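Long-range contacts in peptidase S9 prolyl oligopeptidase catalytic domain-containing protein (Pyrococcus horikoshii, PDB 4HXF), which probably acts as a serine peptidase of the prolyl oligopeptidase family, pairing a beta-propeller with an alpha/beta-hydrolase domain in a self-compartmentalizing hexamer: residues I4-K9 / Y394-E399; E134-A139 / V192-F197; F356-L361 / I441-E446. One frame throughout, in Å; residues are numbered along the deposited sequence. Where two conformers were deposited one is given.

Interaction 1: residues I4-K9 / Y394-E399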
loop_
_atom_site.group_PDB
_atom_site.type_symbol
_atom_site.label_atom_id
_atom_site.label_comp_id
_atom_site.label_asym_id
_atom_site.label_seq_id
_atom_site.Cartn_x
_atom_site.Cartn_y
_atom_site.Cartn_z
ATOM N N ILE A 4 -2.960 7.646 -40.124
ATOM C CA ILE A 4 -3.296 6.184 -39.963
ATOM C C ILE A 4 -2.678 5.298 -41.072
ATOM O O ILE A 4 -2.909 5.567 -42.230
ATOM C CB ILE A 4 -4.804 5.951 -40.008
ATOM C CG1 ILE A 4 -5.593 7.129 -39.348
ATOM C CG2 ILE A 4 -5.055 4.580 -39.377
ATOM N N GLU A 5 -1.900 4.248 -40.704
ATOM C CA GLU A 5 -1.188 3.328 -41.653
ATOM C C GLU A 5 -1.606 1.873 -41.278
ATOM O O GLU A 5 -2.023 1.681 -40.069
ATOM C CB GLU A 5 0.344 3.520 -41.533
ATOM N N TRP A 6 -1.544 0.856 -42.200
ATOM C CA TRP A 6 -1.804 -0.547 -41.778
ATOM C C TRP A 6 -0.591 -1.204 -41.168
ATOM O O TRP A 6 0.460 -1.335 -41.795
ATOM C CB TRP A 6 -2.248 -1.468 -42.903
ATOM C CG TRP A 6 -3.640 -1.248 -43.426
ATOM C CD1 TRP A 6 -3.968 -0.480 -44.555
ATOM C CD2 TRP A 6 -4.915 -1.662 -42.849
ATOM N NE1 TRP A 6 -5.333 -0.515 -44.761
ATOM C CE2 TRP A 6 -5.943 -1.206 -43.759
ATOM C CE3 TRP A 6 -5.302 -2.513 -41.776
ATOM C CZ2 TRP A 6 -7.335 -1.436 -43.514
ATOM C CZ3 TRP A 6 -6.655 -2.749 -41.545
ATOM C CH2 TRP A 6 -7.659 -2.245 -42.381
ATOM N N ASP A 7 -0.760 -1.735 -39.987
ATOM C CA ASP A 7 0.308 -2.470 -39.323
ATOM C C ASP A 7 -0.385 -3.233 -38.180
ATOM O O ASP A 7 -1.669 -3.419 -38.187
ATOM C CB ASP A 7 1.422 -1.524 -38.910
ATOM C CG ASP A 7 1.025 -0.538 -37.831
ATOM O OD1 ASP A 7 -0.061 -0.620 -37.189
ATOM O OD2 ASP A 7 1.789 0.380 -37.591
ATOM N N GLU A 8 0.416 -3.726 -37.243
ATOM C CA GLU A 8 -0.062 -4.576 -36.189
ATOM C C GLU A 8 -0.877 -3.827 -35.117
ATOM O O GLU A 8 -1.493 -4.488 -34.339
ATOM C CB GLU A 8 1.115 -5.278 -35.502
ATOM C CG GLU A 8 2.017 -4.399 -34.649
ATOM C CD GLU A 8 3.109 -3.646 -35.416
ATOM O OE1 GLU A 8 3.983 -2.987 -34.745
ATOM O OE2 GLU A 8 3.140 -3.637 -36.696
ATOM N N LYS A 9 -0.948 -2.495 -35.202
ATOM C CA LYS A 9 -1.666 -1.667 -34.204
ATOM C C LYS A 9 -2.916 -1.054 -34.777
ATOM O O LYS A 9 -3.650 -0.454 -34.046
ATOM C CB LYS A 9 -0.760 -0.528 -33.699
ATOM C CG LYS A 9 0.525 -1.000 -33.080
ATOM C CD LYS A 9 1.278 0.169 -32.498
ATOM C CE LYS A 9 2.445 -0.441 -31.743
ATOM N NZ LYS A 9 3.546 0.570 -31.532
ATOM N N TYR A 394 -18.685 -11.483 -46.281
ATOM C CA TYR A 394 -18.788 -10.001 -46.153
ATOM C C TYR A 394 -18.733 -9.418 -44.756
ATOM O O TYR A 394 -19.477 -8.500 -44.413
ATOM C CB TYR A 394 -19.995 -9.519 -46.962
ATOM C CG TYR A 394 -19.960 -10.025 -48.375
ATOM C CD1 TYR A 394 -20.947 -10.948 -48.833
ATOM C CD2 TYR A 394 -19.088 -9.515 -49.263
ATOM C CE1 TYR A 394 -20.917 -11.460 -50.146
ATOM C CE2 TYR A 394 -19.039 -10.016 -50.565
ATOM C CZ TYR A 394 -20.002 -10.913 -51.005
ATOM O OH TYR A 394 -19.862 -11.311 -52.323
ATOM N N TYR A 395 -17.885 -10.023 -43.933
ATOM C CA TYR A 395 -17.562 -9.392 -42.670
ATOM C C TYR A 395 -16.107 -8.857 -42.722
ATOM O O TYR A 395 -15.373 -9.159 -43.664
ATOM C CB TYR A 395 -17.786 -10.361 -41.530
ATOM C CG TYR A 395 -16.798 -11.501 -41.321
ATOM C CD1 TYR A 395 -17.076 -12.797 -41.821
ATOM C CD2 TYR A 395 -15.652 -11.358 -40.593
ATOM C CE1 TYR A 395 -16.234 -13.841 -41.576
ATOM C CE2 TYR A 395 -14.754 -12.375 -40.478
ATOM C CZ TYR A 395 -15.074 -13.622 -40.932
ATOM O OH TYR A 395 -14.183 -14.646 -40.691
ATOM N N PHE A 396 -15.736 -8.052 -41.703
ATOM C CA PHE A 396 -14.533 -7.320 -41.733
ATOM C C PHE A 396 -13.445 -8.209 -41.179
ATOM O O PHE A 396 -13.501 -8.567 -39.990
ATOM C CB PHE A 396 -14.680 -6.034 -40.914
ATOM C CG PHE A 396 -13.398 -5.201 -40.909
ATOM C CD1 PHE A 396 -13.115 -4.375 -41.965
ATOM C CD2 PHE A 396 -12.538 -5.254 -39.814
ATOM C CE1 PHE A 396 -11.931 -3.573 -41.983
ATOM C CE2 PHE A 396 -11.357 -4.549 -39.847
ATOM C CZ PHE A 396 -11.093 -3.698 -40.900
ATOM N N LYS A 397 -12.491 -8.598 -42.025
ATOM C CA LYS A 397 -11.420 -9.537 -41.536
ATOM C C LYS A 397 -10.066 -8.839 -41.566
ATOM O O LYS A 397 -9.478 -8.542 -42.632
ATOM C CB LYS A 397 -11.338 -10.831 -42.316
ATOM C CG LYS A 397 -10.152 -11.754 -41.859
ATOM C CD LYS A 397 -10.342 -12.567 -40.624
ATOM C CE LYS A 397 -9.180 -13.620 -40.428
ATOM N NZ LYS A 397 -9.064 -14.075 -38.996
ATOM N N TYR A 398 -9.622 -8.412 -40.388
ATOM C CA TYR A 398 -8.447 -7.544 -40.259
ATOM C C TYR A 398 -7.210 -8.047 -40.979
ATOM O O TYR A 398 -6.606 -7.230 -41.760
ATOM C CB TYR A 398 -8.092 -7.422 -38.805
ATOM C CG TYR A 398 -7.012 -6.410 -38.477
ATOM C CD1 TYR A 398 -7.268 -5.110 -38.416
ATOM C CD2 TYR A 398 -5.711 -6.855 -38.220
ATOM C CE1 TYR A 398 -6.300 -4.174 -38.088
ATOM C CE2 TYR A 398 -4.754 -5.958 -37.913
ATOM C CZ TYR A 398 -5.049 -4.627 -37.807
ATOM O OH TYR A 398 -4.086 -3.718 -37.422
ATOM N N GLU A 399 -6.933 -9.360 -40.827
ATOM C CA GLU A 399 -5.717 -9.853 -41.397
ATOM C C GLU A 399 -5.754 -9.753 -42.913
ATOM O O GLU A 399 -4.717 -9.602 -43.568
ATOM C CB GLU A 399 -5.413 -11.273 -41.049
ATOM C CG GLU A 399 -5.122 -11.549 -39.618
ATOM C CD GLU A 399 -6.359 -11.791 -38.785
ATOM O OE1 GLU A 399 -7.467 -11.318 -39.132
ATOM O OE2 GLU A 399 -6.171 -12.430 -37.709
#
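Trp6 presents the benzene end of its indole to the ring of Tyr398, and the two side chains run alongside each other from opposite ends. The pair is an offset edge-to-face stack, with the Trp6 six-membered ring and the Tyr398 ring 5.7 Å apart at their centroids and their planes inclined at 61°. Trp6 CZ3 makes the nearest approach, 3.8 Å from Tyr398 CE1. Next to it on the indole, Trp6 CH2 meets Phe396 CZ tip to tip at 4.0 Å, each atom lying near the plane of the other ring. The Trp6 NE1 end is held separately by the carbonyl of Lys347.

This contact fastens the N-terminal tail, which precedes the first propeller strand 16-23, to the alpha/beta-hydrolase domain at the start of helix 398-405; Lys397 is the N-cap residue. Trp6 also rests on Leu402 of that helix, while Glu8 touches helix 586-605. Tyr398, the first residue of the helix, has CG anti to the backbone N (chi1 -172°). Its hydroxyl donates to the main-chain Asp7 O, with OH to O at 2.6 Å, approaching nearly along the C=O axis. Beyond this bond the tail folds into an Asx turn: Lys9 N reaches Asp7 OD1 at 2.9 Å from above the carboxylate plane.

Interaction 2: residues E134-A139 / V192-F197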
loop_
_atom_site.group_PDB
_atom_site.type_symbol
_atom_site.label_atom_id
_atom_site.label_comp_id
_atom_site.label_asym_id
_atom_site.label_seq_id
_atom_site.Cartn_x
_atom_site.Cartn_y
_atom_site.Cartn_z
ATOM N N GLU A 134 -14.118 -32.687 -10.407
ATOM C CA GLU A 134 -15.170 -32.879 -11.441
ATOM C C GLU A 134 -15.712 -34.312 -11.306
ATOM O O GLU A 134 -14.988 -35.341 -11.306
ATOM C CB GLU A 134 -14.670 -32.557 -12.825
ATOM C CG GLU A 134 -15.695 -32.610 -13.945
ATOM C CD GLU A 134 -16.773 -31.557 -13.697
ATOM O OE1 GLU A 134 -17.927 -32.042 -13.438
ATOM O OE2 GLU A 134 -16.507 -30.310 -13.637
ATOM N N ASP A 135 -17.052 -34.410 -11.439
ATOM C CA ASP A 135 -17.729 -35.695 -11.496
ATOM C C ASP A 135 -18.821 -35.715 -12.594
ATOM O O ASP A 135 -19.546 -36.727 -12.712
ATOM C CB ASP A 135 -18.394 -36.052 -10.143
ATOM C CG ASP A 135 -19.582 -35.137 -9.810
ATOM O OD1 ASP A 135 -19.919 -34.237 -10.570
ATOM O OD2 ASP A 135 -20.190 -35.344 -8.741
ATOM N N ASP A 136 -18.835 -34.681 -13.424
ATOM C CA ASP A 136 -19.724 -34.599 -14.627
ATOM C C ASP A 136 -18.854 -34.407 -15.893
ATOM O O ASP A 136 -17.607 -34.614 -15.822
ATOM C CB ASP A 136 -20.791 -33.548 -14.414
ATOM C CG ASP A 136 -21.982 -33.745 -15.383
ATOM O OD1 ASP A 136 -22.019 -34.632 -16.211
ATOM O OD2 ASP A 136 -22.894 -33.066 -15.083
ATOM N N VAL A 137 -19.441 -34.002 -17.050
ATOM C CA VAL A 137 -18.635 -33.818 -18.252
ATOM C C VAL A 137 -19.198 -32.596 -18.918
ATOM O O VAL A 137 -20.371 -32.285 -18.746
ATOM C CB VAL A 137 -18.619 -35.000 -19.290
ATOM C CG1 VAL A 137 -17.875 -36.174 -18.755
ATOM C CG2 VAL A 137 -20.034 -35.329 -19.757
ATOM N N PRO A 138 -18.372 -31.867 -19.647
ATOM C CA PRO A 138 -16.932 -32.006 -19.719
ATOM C C PRO A 138 -16.319 -31.318 -18.511
ATOM O O PRO A 138 -17.046 -30.683 -17.689
ATOM C CB PRO A 138 -16.650 -31.277 -21.041
ATOM C CG PRO A 138 -17.533 -30.124 -21.040
ATOM C CD PRO A 138 -18.827 -30.687 -20.421
ATOM N N ALA A 139 -15.005 -31.411 -18.304
ATOM C CA ALA A 139 -14.370 -30.753 -17.173
ATOM C C ALA A 139 -14.055 -29.292 -17.350
ATOM O O ALA A 139 -13.731 -28.561 -16.419
ATOM C CB ALA A 139 -13.063 -31.503 -16.867
ATOM N N VAL A 192 -26.424 -40.702 -21.066
ATOM C CA VAL A 192 -25.185 -41.231 -20.316
ATOM C C VAL A 192 -24.369 -39.979 -19.870
ATOM O O VAL A 192 -23.918 -39.933 -18.754
ATOM C CB VAL A 192 -24.396 -42.122 -21.211
ATOM C CG1 VAL A 192 -23.052 -42.511 -20.563
ATOM C CG2 VAL A 192 -25.210 -43.418 -21.475
ATOM N N ILE A 193 -24.383 -38.952 -20.722
ATOM C CA ILE A 193 -23.865 -37.661 -20.456
ATOM C C ILE A 193 -24.897 -36.629 -20.845
ATOM O O ILE A 193 -25.885 -36.926 -21.552
ATOM C CB ILE A 193 -22.545 -37.414 -21.175
ATOM C CG1 ILE A 193 -22.621 -37.424 -22.691
ATOM C CG2 ILE A 193 -21.541 -38.554 -20.719
ATOM C CD1 ILE A 193 -21.360 -36.854 -23.444
ATOM N N PRO A 194 -24.704 -35.365 -20.457
ATOM C CA PRO A 194 -25.597 -34.314 -20.993
ATOM C C PRO A 194 -25.468 -34.158 -22.493
ATOM O O PRO A 194 -24.374 -34.201 -23.039
ATOM C CB PRO A 194 -25.166 -33.024 -20.236
ATOM C CG PRO A 194 -24.391 -33.524 -19.075
ATOM C CD PRO A 194 -23.717 -34.808 -19.530
ATOM N N ARG A 195 -26.604 -33.983 -23.152
ATOM C CA ARG A 195 -26.658 -33.878 -24.625
ATOM C C ARG A 195 -26.523 -32.441 -25.131
ATOM O O ARG A 195 -27.417 -31.824 -25.789
ATOM C CB ARG A 195 -27.914 -34.567 -25.116
ATOM C CG ARG A 195 -28.173 -35.920 -24.587
ATOM C CD ARG A 195 -27.112 -36.948 -25.008
ATOM N NE ARG A 195 -26.859 -37.094 -26.439
ATOM C CZ ARG A 195 -27.579 -37.908 -27.221
ATOM N NH1 ARG A 195 -28.622 -38.556 -26.744
ATOM N NH2 ARG A 195 -27.247 -38.014 -28.497
ATOM N N TYR A 196 -25.388 -31.837 -24.789
ATOM C CA TYR A 196 -25.132 -30.456 -25.076
ATOM C C TYR A 196 -25.253 -30.145 -26.528
ATOM O O TYR A 196 -24.816 -30.941 -27.307
ATOM C CB TYR A 196 -23.718 -30.129 -24.688
ATOM C CG TYR A 196 -23.389 -30.258 -23.222
ATOM C CD1 TYR A 196 -22.502 -31.226 -22.776
ATOM C CD2 TYR A 196 -24.016 -29.466 -22.312
ATOM C CE1 TYR A 196 -22.181 -31.282 -21.425
ATOM C CE2 TYR A 196 -23.727 -29.545 -20.933
ATOM C CZ TYR A 196 -22.748 -30.446 -20.512
ATOM O OH TYR A 196 -22.507 -30.498 -19.139
ATOM N N PHE A 197 -25.977 -29.071 -26.860
ATOM C CA PHE A 197 -26.171 -28.553 -28.266
ATOM C C PHE A 197 -27.056 -29.498 -29.071
ATOM O O PHE A 197 -27.242 -29.292 -30.250
ATOM C CB PHE A 197 -24.886 -28.143 -29.014
ATOM C CG PHE A 197 -24.147 -27.010 -28.388
ATOM C CD1 PHE A 197 -23.202 -27.252 -27.401
ATOM C CD2 PHE A 197 -24.361 -25.705 -28.813
ATOM C CE1 PHE A 197 -22.490 -26.223 -26.799
ATOM C CE2 PHE A 197 -23.664 -24.651 -28.206
ATOM C CZ PHE A 197 -22.733 -24.909 -27.219
HETATM O O HOH W 1 -24.260 -31.355 -16.371
#
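The Tyr196 hydroxyl donates a hydrogen bond to Val137 O, OH to O being 2.8 Å, and the donor lies in the carbonyl plane at a C=O...donor angle of 150°. The bond links loops of two consecutive beta-propeller blades: segment 134-139 belongs to the long excursion between strands 117-124 and 151-158, whereas the loop holding Tyr196 connects strand 182-188 to strand 200-206. The peptide between Val137 and Pro138 is cis, and Pro138 CD meets Tyr196 CE1 at 3.6 Å, tip to tip. The Val137 and Ile193 side chains lie about perpendicular, Val137 CG2 being 3.6 Å from Ile193 CB and 3.7 Å from Pro194 CD.

An inverse gamma turn centred on Arg195 folds Pro194 back over Tyr196, where Pro194 CB covers one face of the ring toward its rim. Farther out, Leu505 of helix 504-511 packs on both Val137 and Ile193. The Asp136 carboxylate forms a salt bridge with Arg190, and Tyr558 of a neighbouring subunit bonds to the Asp136 carbonyl, tying this loop into the hexamer. The backbone of the same residue is positioned by Glu134, whose OE1 accepts from Asp136 N at 2.8 Å through its anti lone pair.

Interaction 3: residues F356-L361 / I441-E446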
loop_
_atom_site.group_PDB
_atom_site.type_symbol
_atom_site.label_atom_id
_atom_site.label_comp_id
_atom_site.label_asym_id
_atom_site.label_seq_id
_atom_site.Cartn_x
_atom_site.Cartn_y
_atom_site.Cartn_z
ATOM N N PHE A 356 -16.727 -21.152 -58.949
ATOM C CA PHE A 356 -15.862 -22.189 -59.500
ATOM C C PHE A 356 -16.500 -23.553 -59.321
ATOM O O PHE A 356 -17.285 -23.759 -58.380
ATOM C CB PHE A 356 -14.453 -22.098 -58.849
ATOM C CG PHE A 356 -14.385 -22.432 -57.365
ATOM C CD1 PHE A 356 -14.612 -21.445 -56.375
ATOM C CD2 PHE A 356 -14.057 -23.708 -56.948
ATOM C CE1 PHE A 356 -14.552 -21.804 -55.037
ATOM C CE2 PHE A 356 -13.935 -24.039 -55.594
ATOM C CZ PHE A 356 -14.182 -23.070 -54.662
ATOM N N LYS A 357 -16.071 -24.492 -60.141
ATOM C CA LYS A 357 -16.573 -25.847 -60.034
ATOM C C LYS A 357 -15.602 -26.688 -59.204
ATOM O O LYS A 357 -14.404 -26.597 -59.318
ATOM C CB LYS A 357 -16.800 -26.434 -61.417
ATOM C CG LYS A 357 -17.894 -25.715 -62.218
ATOM C CD LYS A 357 -17.819 -26.086 -63.673
ATOM C CE LYS A 357 -18.820 -25.267 -64.480
ATOM N NZ LYS A 357 -19.116 -24.022 -63.707
ATOM N N SER A 358 -16.176 -27.563 -58.410
ATOM C CA SER A 358 -15.394 -28.515 -57.652
ATOM C C SER A 358 -16.125 -29.832 -57.545
ATOM O O SER A 358 -17.070 -29.958 -56.780
ATOM C CB SER A 358 -15.096 -27.950 -56.297
ATOM O OG SER A 358 -14.216 -28.866 -55.622
ATOM N N ILE A 359 -15.610 -30.811 -58.271
ATOM C CA ILE A 359 -16.130 -32.195 -58.241
ATOM C C ILE A 359 -17.566 -32.046 -58.852
ATOM O O ILE A 359 -17.708 -31.615 -60.018
ATOM C CB ILE A 359 -16.023 -32.904 -56.856
ATOM C CG1 ILE A 359 -14.581 -32.808 -56.294
ATOM C CG2 ILE A 359 -16.436 -34.414 -56.998
ATOM C CD1 ILE A 359 -14.470 -33.409 -54.885
ATOM N N ASP A 360 -18.565 -32.264 -58.015
ATOM C CA ASP A 360 -19.978 -32.220 -58.306
ATOM C C ASP A 360 -20.678 -30.892 -57.992
ATOM O O ASP A 360 -21.822 -30.783 -58.223
ATOM C CB ASP A 360 -20.703 -33.405 -57.555
ATOM C CG ASP A 360 -20.492 -33.422 -56.022
ATOM O OD1 ASP A 360 -19.491 -32.884 -55.533
ATOM O OD2 ASP A 360 -21.328 -34.040 -55.323
ATOM N N LEU A 361 -19.976 -29.854 -57.500
ATOM C CA LEU A 361 -20.662 -28.657 -57.032
ATOM C C LEU A 361 -20.084 -27.430 -57.723
ATOM O O LEU A 361 -19.019 -27.475 -58.251
ATOM C CB LEU A 361 -20.421 -28.504 -55.537
ATOM C CG LEU A 361 -21.066 -29.533 -54.577
ATOM C CD1 LEU A 361 -20.711 -29.304 -53.128
ATOM C CD2 LEU A 361 -22.591 -29.488 -54.851
ATOM N N ILE A 441 -11.016 -26.347 -51.807
ATOM C CA ILE A 441 -10.038 -25.270 -51.571
ATOM C C ILE A 441 -8.990 -25.266 -52.726
ATOM O O ILE A 441 -8.813 -24.248 -53.389
ATOM C CB ILE A 441 -9.397 -25.391 -50.187
ATOM C CG1 ILE A 441 -10.474 -25.080 -49.127
ATOM C CG2 ILE A 441 -8.210 -24.404 -50.102
ATOM C CD1 ILE A 441 -9.987 -25.556 -47.722
ATOM N N LEU A 442 -8.463 -26.455 -53.052
ATOM C CA LEU A 442 -7.553 -26.561 -54.205
ATOM C C LEU A 442 -8.148 -26.114 -55.528
ATOM O O LEU A 442 -7.528 -25.382 -56.318
ATOM C CB LEU A 442 -6.978 -27.947 -54.346
ATOM C CG LEU A 442 -6.176 -28.477 -53.159
ATOM C CD1 LEU A 442 -5.737 -29.867 -53.490
ATOM C CD2 LEU A 442 -4.925 -27.582 -52.887
ATOM N N ASN A 443 -9.412 -26.487 -55.746
ATOM C CA ASN A 443 -10.073 -26.109 -56.995
ATOM C C ASN A 443 -10.363 -24.591 -57.056
ATOM O O ASN A 443 -10.295 -24.000 -58.130
ATOM C CB ASN A 443 -11.377 -26.942 -57.162
ATOM C CG ASN A 443 -11.056 -28.387 -57.599
ATOM O OD1 ASN A 443 -10.083 -28.601 -58.331
ATOM N ND2 ASN A 443 -11.845 -29.369 -57.179
ATOM N N GLY A 444 -10.656 -23.996 -55.897
ATOM C CA GLY A 444 -10.832 -22.570 -55.817
ATOM C C GLY A 444 -9.586 -21.806 -56.119
ATOM O O GLY A 444 -9.577 -20.822 -56.848
ATOM N N ILE A 445 -8.512 -22.302 -55.566
ATOM C CA ILE A 445 -7.195 -21.688 -55.818
ATOM C C ILE A 445 -6.861 -21.794 -57.281
ATOM O O ILE A 445 -6.392 -20.850 -57.882
ATOM C CB ILE A 445 -6.085 -22.395 -54.992
ATOM C CG1 ILE A 445 -6.285 -22.212 -53.552
ATOM C CG2 ILE A 445 -4.661 -21.908 -55.442
ATOM C CD1 ILE A 445 -5.404 -23.121 -52.704
ATOM N N GLU A 446 -7.120 -22.921 -57.940
ATOM C CA GLU A 446 -6.819 -23.152 -59.329
ATOM C C GLU A 446 -7.601 -22.200 -60.204
ATOM O O GLU A 446 -7.005 -21.573 -61.110
ATOM C CB GLU A 446 -7.090 -24.595 -59.715
ATOM C CG GLU A 446 -6.693 -24.944 -61.109
ATOM C CD GLU A 446 -7.157 -26.381 -61.522
ATOM O OE1 GLU A 446 -6.696 -26.797 -62.619
ATOM O OE2 GLU A 446 -7.992 -27.035 -60.802
#
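Strand 356-358 and helix 441-446 run in roughly opposite directions, their axes 7.9 Å apart at closest approach and inclined at 147°, with Phe356 facing Gly444 and Ser358 facing Asn443. The Phe356 ring lies flat against the helix backbone. Gly444 CA sits over the centre of one face, 3.5 Å from the ring centroid and close to the ring normal, in a CH-pi contact. At the same glycine, Phe356 CE2 comes to 3.3 Å from Gly444 N. The CA-CB bond of Phe356 points toward the helix, and CG stands between the backbone N and carbonyl carbon (chi1 67°). Gly444 has no side chain, and its CA and N lie directly against the ring.

Strand 352-358 is an edge strand of the mixed sheet of the alpha/beta-hydrolase domain, and helix 436-451 packs against this end of the sheet. Phe356 reaches past its neighbour strand 361-368, touching Leu363, to Val413 of strand 409-413, which Ile441 of the helix also touches.

Two residues farther along the strand, the contact becomes polar. Asn443 ND2 donates to Ser358 OG at 2.9 Å in an almost straight bond, 174° at the hydrogen, with the hydroxyl oxygen in the amide plane. Ser358 OG is shared with Asp440, one helical turn before Asn443, so two side chains of the helix grip the same hydroxyl. Asn443 CB also lies against the main chain, 3.7 Å from Lys357 O.

Immediately after Ser358 the chain reverses through a type II' turn. Ser358 and Leu361 close this two-residue hairpin by paired backbone bonds, Leu361 N to Ser358 O at 3.0 Å and Ser358 N to Leu361 O at 2.8 Å.

Overall arrangement
From the N terminus, the tail 4-9 comes first, and its partner 394-399 lies almost 400 residues later, so interaction 1 closes a loop that takes in the whole beta-propeller and returns to the hydrolase domain. Interaction 2 falls within that loop and closes a much shorter one, between adjacent blades; the two contacts lie on opposite sides of the chain's centre, 39 Å apart between centres. Interaction 3 opens after interaction 2 has closed. Its strand precedes 394-399 and its helix follows, so interactions 1 and 3 cross along the sequence. Their nearest atoms remain about 12 Å apart: one joins tail to hydrolase domain, the other joins sheet edge to helix within it.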